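Long-range contacts in N-acetylmuramoyl-L-alanine amidase (PDB 7AGM), which probably hydrolyses, with the help of zinc, the amide bond joining N-acetylmuramic acid to L-alanine in cell-wall peptidoglycan: residues Gly16-Asn21 with Asn38-Gly43; Ala45-Tyr50 with Asn185-Val190; Gly117-Tyr122 with Ala154-Gln159. All coordinates share one frame; numbering follows the deposited sequence. Where two conformers were deposited one is given.

Contact 1: residues Gly16-Asn21 with Asn38-Gly43. With ZN (zinc ion), chain C.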
loop_
_atom_site.group_PDB
_atom_site.type_symbol
_atom_site.label_atom_id
_atom_site.label_comp_id
_atom_site.label_asym_id
_atom_site.label_seq_id
_atom_site.Cartn_x
_atom_site.Cartn_y
_atom_site.Cartn_z
ATOM N N GLY A 16 2.423 5.687 1.193
ATOM C CA GLY A 16 2.581 6.378 -0.075
ATOM C C GLY A 16 2.808 7.872 0.097
ATOM O O GLY A 16 2.276 8.508 1.017
ATOM N N HIS A 17 3.634 8.422 -0.800
ATOM C CA HIS A 17 3.878 9.851 -0.987
ATOM C C HIS A 17 4.771 10.427 0.101
ATOM O O HIS A 17 5.259 9.679 0.951
ATOM C CB HIS A 17 2.564 10.615 -1.188
ATOM C CG HIS A 17 1.690 9.983 -2.221
ATOM N ND1 HIS A 17 1.892 10.160 -3.574
ATOM C CD2 HIS A 17 0.649 9.125 -2.103
ATOM C CE1 HIS A 17 0.996 9.456 -4.244
ATOM N NE2 HIS A 17 0.237 8.811 -3.377
ATOM N N ASN A 18 5.021 11.739 0.060
ATOM C CA ASN A 18 5.908 12.410 1.001
ATOM C C ASN A 18 5.130 13.450 1.789
ATOM O O ASN A 18 4.137 14.001 1.306
ATOM C CB ASN A 18 7.025 13.196 0.295
ATOM C CG ASN A 18 7.771 12.389 -0.742
ATOM O OD1 ASN A 18 8.040 11.201 -0.565
ATOM N ND2 ASN A 18 8.137 13.051 -1.834
ATOM N N GLY A 19 5.628 13.756 2.990
ATOM C CA GLY A 19 5.051 14.832 3.776
ATOM C C GLY A 19 5.366 16.216 3.250
ATOM O O GLY A 19 4.701 17.182 3.636
ATOM N N ALA A 20 6.375 16.335 2.389
ATOM C CA ALA A 20 6.665 17.583 1.706
ATOM C C ALA A 20 7.322 17.254 0.376
ATOM O O ALA A 20 7.978 16.218 0.233
ATOM C CB ALA A 20 7.572 18.487 2.542
ATOM N N ASN A 21 7.132 18.139 -0.601
ATOM C CA ASN A 21 7.650 17.925 -1.944
ATOM C C ASN A 21 8.429 19.145 -2.409
ATOM O O ASN A 21 8.160 20.274 -1.990
ATOM C CB ASN A 21 6.531 17.622 -2.947
ATOM C CG ASN A 21 5.829 16.317 -2.653
ATOM O OD1 ASN A 21 6.305 15.243 -3.025
ATOM N ND2 ASN A 21 4.689 16.402 -1.980
ATOM N N ASN A 38 7.458 10.195 -13.046
ATOM C CA ASN A 38 7.940 11.136 -12.043
ATOM C C ASN A 38 8.424 10.408 -10.794
ATOM O O ASN A 38 7.827 9.418 -10.362
ATOM C CB ASN A 38 6.836 12.125 -11.671
ATOM C CG ASN A 38 6.603 13.173 -12.741
ATOM O OD1 ASN A 38 7.073 13.042 -13.872
ATOM N ND2 ASN A 38 5.868 14.221 -12.387
ATOM N N CYS A 39 9.535 10.903 -10.234
ATOM C CA CYS A 39 10.074 10.400 -8.970
ATOM C C CYS A 39 8.991 10.284 -7.902
ATOM O O CYS A 39 8.860 9.250 -7.238
ATOM C CB CYS A 39 11.202 11.331 -8.508
ATOM S SG CYS A 39 11.596 11.291 -6.743
ATOM N N GLN A 40 8.209 11.342 -7.712
ATOM C CA GLN A 40 7.113 11.295 -6.757
ATOM C C GLN A 40 5.931 12.101 -7.270
ATOM O O GLN A 40 6.046 12.896 -8.206
ATOM C CB GLN A 40 7.526 11.790 -5.363
ATOM C CG GLN A 40 7.981 10.681 -4.421
ATOM C CD GLN A 40 6.893 9.651 -4.155
ATOM O OE1 GLN A 40 5.707 9.903 -4.375
ATOM N NE2 GLN A 40 7.295 8.482 -3.674
ATOM N N GLU A 41 4.782 11.858 -6.647
ATOM C CA GLU A 41 3.579 12.653 -6.828
ATOM C C GLU A 41 3.143 13.112 -5.449
ATOM O O GLU A 41 3.390 12.429 -4.452
ATOM C CB GLU A 41 2.438 11.825 -7.417
ATOM C CG GLU A 41 2.597 11.480 -8.868
ATOM C CD GLU A 41 2.407 12.678 -9.772
ATOM O OE1 GLU A 41 1.682 13.620 -9.385
ATOM O OE2 GLU A 41 2.991 12.680 -10.871
ATOM N N SER A 42 2.482 14.270 -5.390
ATOM C CA SER A 42 2.073 14.807 -4.098
ATOM C C SER A 42 1.068 13.902 -3.393
ATOM O O SER A 42 1.044 13.840 -2.159
ATOM C CB SER A 42 1.485 16.207 -4.280
ATOM O OG SER A 42 0.417 16.178 -5.208
ATOM N N GLY A 43 0.245 13.192 -4.148
ATOM C CA GLY A 43 -0.870 12.471 -3.577
ATOM C C GLY A 43 -2.146 13.291 -3.619
ATOM O O GLY A 43 -2.138 14.503 -3.836
HETATM ZN ZN ZN C . -1.230 7.319 -3.658
HETATM O O HOH W 1 4.802 12.968 -2.417
HETATM O O HOH W 2 -1.969 8.727 -5.097
HETATM O O HOH W 3 -0.517 6.903 -5.728
HETATM O O HOH W 4 -3.064 6.721 -4.424
#
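The imidazole of His-17 has the backbone of Gly-43 on one face and polar partners at its edge. CA of Gly-43 lies over the middle of the ring, 3.6 Å from its centroid, as a CH-pi contact. At the edge, ND1 of His-17 donates to Glu-41 O (2.9 Å, N-H...O 153°), coming from above the plane of that carbonyl. NE2 of His-17 binds the zinc ion at 2.1 Å. The rotation of the imidazole is thus set by the carbonyl, the glycine and the metal. CG of His-17 stands anti to its own carbonyl carbon (chi1 -49°), which starts the ring toward Glu-41 and Gly-43. The carbonyl acts as a second-shell partner that positions a first-shell ligand and probably makes NE2 a better electron donor. Glu-52, His-107 and three waters complete the zinc site of this amidase, with the His-107 ring nearly perpendicular to that of His-17.

A second layer is made of amides. ND2 of Asn-18 touches Gln-40 CG at 3.5 Å, the two amide planes lying 66° apart, and donates to Asn-21 OD1 at 3.1 Å. A water accepts from Asn-18 N and donates to Asn-21 OD1; its approach to Glu-41 O is so short that a bridge to the other loop is doubtful. Past it, ND2 of Asn-21 rests on Ser-42 CA at 3.7 Å. Gln-40 has two conformers; in the one described its NE2 donates to Pro-86 O.

Segment 16-21 leaves the end of strand 10-15, where Gly-16 still shares a backbone hydrogen bond with Ile-106 of strand 102-109. Segment 38-43, tied by the Cys-39 to Cys-87 disulfide, leads from strand 36-38 toward helix 52-69.

Contact 2: residues Ala45-Tyr50 with Asn185-Val190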
loop_
_atom_site.group_PDB
_atom_site.type_symbol
_atom_site.label_atom_id
_atom_site.label_comp_id
_atom_site.label_asym_id
_atom_site.label_seq_id
_atom_site.Cartn_x
_atom_site.Cartn_y
_atom_site.Cartn_z
ATOM N N ALA A 45 -6.136 14.281 -1.910
ATOM C CA ALA A 45 -6.599 14.840 -0.651
ATOM C C ALA A 45 -8.116 14.802 -0.648
ATOM O O ALA A 45 -8.757 14.672 -1.697
ATOM C CB ALA A 45 -6.132 16.291 -0.453
ATOM N N THR A 46 -8.683 14.910 0.549
ATOM C CA THR A 46 -10.125 15.081 0.644
ATOM C C THR A 46 -10.510 16.434 0.046
ATOM O O THR A 46 -9.660 17.294 -0.204
ATOM C CB THR A 46 -10.604 14.973 2.097
ATOM O OG1 THR A 46 -10.115 16.084 2.865
ATOM C CG2 THR A 46 -10.107 13.663 2.734
ATOM N N ASP A 47 -11.809 16.615 -0.200
ATOM C CA ASP A 47 -12.279 17.880 -0.756
ATOM C C ASP A 47 -11.810 19.054 0.088
ATOM O O ASP A 47 -11.435 20.106 -0.442
ATOM C CB ASP A 47 -13.807 17.885 -0.839
ATOM C CG ASP A 47 -14.333 17.023 -1.960
ATOM O OD1 ASP A 47 -13.592 16.802 -2.940
ATOM O OD2 ASP A 47 -15.493 16.573 -1.864
ATOM N N ASP A 48 -11.806 18.888 1.404
ATOM C CA ASP A 48 -11.435 19.963 2.307
ATOM C C ASP A 48 -9.985 19.889 2.775
ATOM O O ASP A 48 -9.618 20.584 3.730
ATOM C CB ASP A 48 -12.423 20.052 3.466
ATOM C CG ASP A 48 -12.620 18.735 4.165
ATOM O OD1 ASP A 48 -13.522 18.653 5.024
ATOM O OD2 ASP A 48 -11.872 17.779 3.874
ATOM N N GLY A 49 -9.155 19.081 2.121
ATOM C CA GLY A 49 -7.718 19.249 2.194
ATOM C C GLY A 49 -6.956 18.353 3.143
ATOM O O GLY A 49 -5.788 18.646 3.429
ATOM N N TYR A 50 -7.561 17.295 3.659
ATOM C CA TYR A 50 -6.792 16.324 4.429
ATOM C C TYR A 50 -5.984 15.486 3.443
ATOM O O TYR A 50 -6.573 14.857 2.559
ATOM C CB TYR A 50 -7.712 15.443 5.274
ATOM C CG TYR A 50 -6.981 14.367 6.044
ATOM C CD1 TYR A 50 -6.094 14.683 7.076
ATOM C CD2 TYR A 50 -7.172 13.028 5.739
ATOM C CE1 TYR A 50 -5.411 13.681 7.772
ATOM C CE2 TYR A 50 -6.503 12.029 6.423
ATOM C CZ TYR A 50 -5.629 12.356 7.439
ATOM O OH TYR A 50 -4.979 11.338 8.103
ATOM N N ASN A 185 -11.602 6.063 -1.344
ATOM C CA ASN A 185 -11.642 7.238 -2.209
ATOM C C ASN A 185 -11.714 8.482 -1.322
ATOM O O ASN A 185 -12.722 8.711 -0.646
ATOM C CB ASN A 185 -12.869 7.148 -3.112
ATOM C CG ASN A 185 -13.022 8.348 -4.029
ATOM O OD1 ASN A 185 -12.138 9.202 -4.111
ATOM N ND2 ASN A 185 -14.147 8.402 -4.749
ATOM N N MET A 186 -10.654 9.293 -1.343
ATOM C CA MET A 186 -10.638 10.505 -0.525
ATOM C C MET A 186 -11.712 11.500 -0.943
ATOM O O MET A 186 -12.054 12.392 -0.155
ATOM C CB MET A 186 -9.269 11.186 -0.591
ATOM C CG MET A 186 -8.119 10.279 -0.168
ATOM S SD MET A 186 -6.677 11.189 0.446
ATOM C CE MET A 186 -7.051 11.381 2.200
ATOM N N LYS A 187 -12.233 11.378 -2.160
ATOM C CA LYS A 187 -13.275 12.262 -2.660
ATOM C C LYS A 187 -14.679 11.807 -2.288
ATOM O O LYS A 187 -15.642 12.524 -2.582
ATOM C CB LYS A 187 -13.168 12.395 -4.182
ATOM C CG LYS A 187 -11.788 12.800 -4.667
ATOM C CD LYS A 187 -11.385 14.150 -4.106
ATOM C CE LYS A 187 -10.034 14.582 -4.655
ATOM N NZ LYS A 187 -9.554 15.829 -3.991
ATOM N N ASN A 188 -14.823 10.647 -1.657
ATOM C CA ASN A 188 -16.110 10.105 -1.236
ATOM C C ASN A 188 -16.404 10.517 0.210
ATOM O O ASN A 188 -15.502 10.494 1.052
ATOM C CB ASN A 188 -16.095 8.580 -1.333
ATOM C CG ASN A 188 -17.323 7.947 -0.717
ATOM O OD1 ASN A 188 -17.291 7.491 0.424
ATOM N ND2 ASN A 188 -18.417 7.915 -1.469
ATOM N N PRO A 189 -17.649 10.896 0.531
ATOM C CA PRO A 189 -17.937 11.351 1.907
ATOM C C PRO A 189 -17.711 10.307 2.991
ATOM O O PRO A 189 -17.289 10.670 4.099
ATOM C CB PRO A 189 -19.402 11.805 1.832
ATOM C CG PRO A 189 -19.598 12.201 0.406
ATOM C CD PRO A 189 -18.731 11.243 -0.405
ATOM N N VAL A 190 -17.997 9.028 2.727
ATOM C CA VAL A 190 -17.797 8.009 3.755
ATOM C C VAL A 190 -16.309 7.736 3.952
ATOM O O VAL A 190 -15.790 7.787 5.076
ATOM C CB VAL A 190 -18.554 6.711 3.419
ATOM C CG1 VAL A 190 -18.343 5.698 4.530
ATOM C CG2 VAL A 190 -20.041 6.975 3.187
HETATM O O HOH W 5 -13.657 14.477 0.265
HETATM O O HOH W 6 -11.577 17.663 -4.356
HETATM O O HOH W 7 -17.474 14.402 -1.992
#
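Thr-46 and Met-186 bring two type I beta turns together, Thr-46 to Gly-49 and Asn-185 to Asn-188, with their CA atoms 4.8 Å apart and a CA-H...O contact of 3.4 Å from Thr-46 CA to Met-186 O. The second turn is also an Asx turn, since Asn-185 OD1 accepts from Lys-187 N; it carries the chain from strand 178-185 into helix 189-196, whose N-cap is Asn-188. The first turn is drawn tight by Thr-46, whose OG1 donates to Asp-48 OD2 and accepts from Tyr-50 N.

Met-186 supplies the apolar part. Bent at chi3 (88°), its thioether swings CE to the other turn, where the methyl meets Thr-46 CG2 at 3.9 Å and Tyr-50 O at 3.5 Å. The Met-186 and Tyr-50 side chains cross at about a right angle. SD passes Ala-45 CA, and the side chain also touches the zinc ligand Glu-52 of helix 52-69.

Lys-187 supplies the polar part. A bend at chi2 (-61°) turns CD back toward segment 45-50, and the extended remainder brings NZ of Lys-187 to Ala-45 O at 2.7 Å. Asp-47 OD1 packs against Lys-187 CD, yet it remains 4.3 Å from Lys-187 NZ, too far for a salt bridge. Waters fill in between the turns: one accepts from Asp-47 N and donates to Met-186 O, while another accepts from Lys-187 NZ at 2.8 Å and donates to Asp-47 OD1 at 2.6 Å.

Contact 3: residues Gly117-Tyr122 with Ala154-Gln159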
loop_
_atom_site.group_PDB
_atom_site.type_symbol
_atom_site.label_atom_id
_atom_site.label_comp_id
_atom_site.label_asym_id
_atom_site.label_seq_id
_atom_site.Cartn_x
_atom_site.Cartn_y
_atom_site.Cartn_z
ATOM N N GLY A 117 -14.772 2.556 -1.348
ATOM C CA GLY A 117 -14.277 1.219 -1.095
ATOM C C GLY A 117 -12.820 1.055 -1.497
ATOM O O GLY A 117 -12.177 1.963 -2.027
ATOM N N PHE A 118 -12.304 -0.140 -1.217
ATOM C CA PHE A 118 -10.884 -0.448 -1.378
ATOM C C PHE A 118 -10.605 -1.168 -2.696
ATOM O O PHE A 118 -11.471 -1.832 -3.277
ATOM C CB PHE A 118 -10.379 -1.323 -0.217
ATOM C CG PHE A 118 -10.835 -2.761 -0.298
ATOM C CD1 PHE A 118 -10.129 -3.693 -1.060
ATOM C CD2 PHE A 118 -11.979 -3.181 0.367
ATOM C CE1 PHE A 118 -10.562 -5.010 -1.156
ATOM C CE2 PHE A 118 -12.416 -4.502 0.275
ATOM C CZ PHE A 118 -11.697 -5.417 -0.491
ATOM N N HIS A 119 -9.359 -1.066 -3.152
ATOM C CA HIS A 119 -8.875 -1.996 -4.164
ATOM C C HIS A 119 -7.411 -2.326 -3.910
ATOM O O HIS A 119 -6.649 -1.505 -3.386
ATOM C CB HIS A 119 -9.225 -1.593 -5.624
ATOM C CG HIS A 119 -8.629 -0.298 -6.091
ATOM N ND1 HIS A 119 -8.974 0.926 -5.556
ATOM C CD2 HIS A 119 -7.760 -0.033 -7.097
ATOM C CE1 HIS A 119 -8.315 1.883 -6.188
ATOM N NE2 HIS A 119 -7.572 1.327 -7.129
ATOM N N VAL A 120 -7.049 -3.567 -4.240
ATOM C CA VAL A 120 -5.712 -4.107 -4.012
ATOM C C VAL A 120 -5.054 -4.291 -5.368
ATOM O O VAL A 120 -5.547 -5.059 -6.206
ATOM C CB VAL A 120 -5.738 -5.429 -3.227
ATOM C CG1 VAL A 120 -4.306 -5.952 -3.011
ATOM C CG2 VAL A 120 -6.454 -5.247 -1.887
ATOM N N LEU A 121 -3.949 -3.581 -5.583
ATOM C CA LEU A 121 -3.216 -3.611 -6.841
ATOM C C LEU A 121 -2.066 -4.604 -6.759
ATOM O O LEU A 121 -1.405 -4.734 -5.724
ATOM C CB LEU A 121 -2.639 -2.235 -7.176
ATOM C CG LEU A 121 -3.581 -1.081 -7.547
ATOM C CD1 LEU A 121 -4.524 -0.667 -6.408
ATOM C CD2 LEU A 121 -2.750 0.104 -8.020
ATOM N N TYR A 122 -1.812 -5.287 -7.873
ATOM C CA TYR A 122 -0.667 -6.179 -7.959
ATOM C C TYR A 122 -0.124 -6.149 -9.380
ATOM O O TYR A 122 -0.860 -5.894 -10.338
ATOM C CB TYR A 122 -1.020 -7.603 -7.514
ATOM C CG TYR A 122 -2.114 -8.267 -8.321
ATOM C CD1 TYR A 122 -3.457 -8.019 -8.053
ATOM C CD2 TYR A 122 -1.803 -9.160 -9.352
ATOM C CE1 TYR A 122 -4.458 -8.637 -8.797
ATOM C CE2 TYR A 122 -2.786 -9.781 -10.088
ATOM C CZ TYR A 122 -4.112 -9.520 -9.815
ATOM O OH TYR A 122 -5.064 -10.160 -10.580
ATOM N N ALA A 154 -14.081 -1.599 -3.833
ATOM C CA ALA A 154 -14.349 -0.388 -4.598
ATOM C C ALA A 154 -15.414 -0.633 -5.649
ATOM O O ALA A 154 -15.396 -1.645 -6.352
ATOM C CB ALA A 154 -13.076 0.110 -5.283
ATOM N N THR A 155 -16.330 0.325 -5.757
ATOM C CA THR A 155 -17.437 0.271 -6.700
ATOM C C THR A 155 -17.094 0.871 -8.058
ATOM O O THR A 155 -17.914 0.791 -8.977
ATOM C CB THR A 155 -18.642 1.025 -6.120
ATOM O OG1 THR A 155 -18.267 2.381 -5.835
ATOM C CG2 THR A 155 -19.133 0.362 -4.837
ATOM N N TYR A 156 -15.905 1.455 -8.210
ATOM C CA TYR A 156 -15.597 2.298 -9.357
ATOM C C TYR A 156 -14.339 1.902 -10.117
ATOM O O TYR A 156 -14.060 2.505 -11.160
ATOM C CB TYR A 156 -15.479 3.772 -8.925
ATOM C CG TYR A 156 -14.337 4.040 -7.963
ATOM C CD1 TYR A 156 -14.492 3.849 -6.593
ATOM C CD2 TYR A 156 -13.103 4.474 -8.429
ATOM C CE1 TYR A 156 -13.448 4.090 -5.715
ATOM C CE2 TYR A 156 -12.051 4.718 -7.554
ATOM C CZ TYR A 156 -12.230 4.522 -6.200
ATOM O OH TYR A 156 -11.190 4.759 -5.327
ATOM N N ILE A 157 -13.567 0.929 -9.634
ATOM C CA ILE A 157 -12.361 0.483 -10.317
ATOM C C ILE A 157 -12.086 -0.934 -9.844
ATOM O O ILE A 157 -12.447 -1.308 -8.724
ATOM C CB ILE A 157 -11.169 1.438 -10.039
ATOM C CG1 ILE A 157 -9.936 1.018 -10.850
ATOM C CG2 ILE A 157 -10.870 1.494 -8.542
ATOM C CD1 ILE A 157 -8.780 1.986 -10.750
ATOM N N GLY A 158 -11.472 -1.735 -10.713
ATOM C CA GLY A 158 -11.131 -3.102 -10.376
ATOM C C GLY A 158 -12.332 -4.032 -10.399
ATOM O O GLY A 158 -13.450 -3.658 -10.770
ATOM N N GLN A 159 -12.084 -5.276 -9.985
ATOM C CA GLN A 159 -13.113 -6.313 -9.930
ATOM C C GLN A 159 -13.084 -6.958 -8.552
ATOM O O GLN A 159 -12.109 -7.627 -8.195
ATOM C CB GLN A 159 -12.900 -7.362 -11.024
ATOM C CG GLN A 159 -13.140 -6.841 -12.432
ATOM C CD GLN A 159 -14.563 -6.347 -12.638
ATOM O OE1 GLN A 159 -15.503 -6.837 -12.007
ATOM N NE2 GLN A 159 -14.727 -5.368 -13.522
HETATM O O HOH W 8 -10.215 2.461 -3.769
#
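Ile-157 lays its CG2 methyl over the centre of the His-119 imidazole, 3.5 Å from the ring centroid and 8° off the normal, a CH-pi contact. The CD1 end of Ile-157 reaches past the middle of the ring to His-119 NE2, at 3.9 Å. CG1 stands anti to the backbone N (chi1 -176°), which sends that branch on while CG2 covers the face.

The backbones meet where strand 119-123 begins. Ala-154 N donates to Phe-118 O (2.7 Å, N-H...O 155°), and Ala-154 CB presses on the same oxygen at 3.2 Å. Gly-117 CA comes within 3.9 Å of Ala-154 CA; a CB on this glycine would point at Ala-154 and clash with its N. The loop after helix 134-148 is thereby fastened to the strand just ahead of its pairing with strands 178-185 and 162-165.

The Tyr-156 side chain crosses that of His-119 at about a right angle. A water in the plane of the imidazole hydrogen-bonds to His-119 ND1 at 2.7 Å and donates to Gly-117 O and Tyr-156 OH; that hydroxyl also hydrogen-bonds to Asp-109 OD2. The imidazole is therefore gripped in two ways, by a methyl over one face and by a shared water at its edge, which together probably limit its rotation.

How the contacts relate
Contact 1 holds the zinc ligand His-17, and the chain runs on directly from its segment 38-43 to contact 2, whose centre is about 17 Å away. The other two contacts lie farther from the metal: the side chain of Met-186 in contact 2 is about 8 Å from the zinc and that of His-119 in contact 3 about 9 Å. Contacts 2 and 3 touch through Asn-185 CB and Tyr-156 OH, 3.7 Å apart. Both also reach Asp-109, at the end of the strand bearing His-107: Met-186 by its backbone, Tyr-156 by its hydroxyl. Contacts 1 and 3 do not touch; their centres are about 22 Å apart.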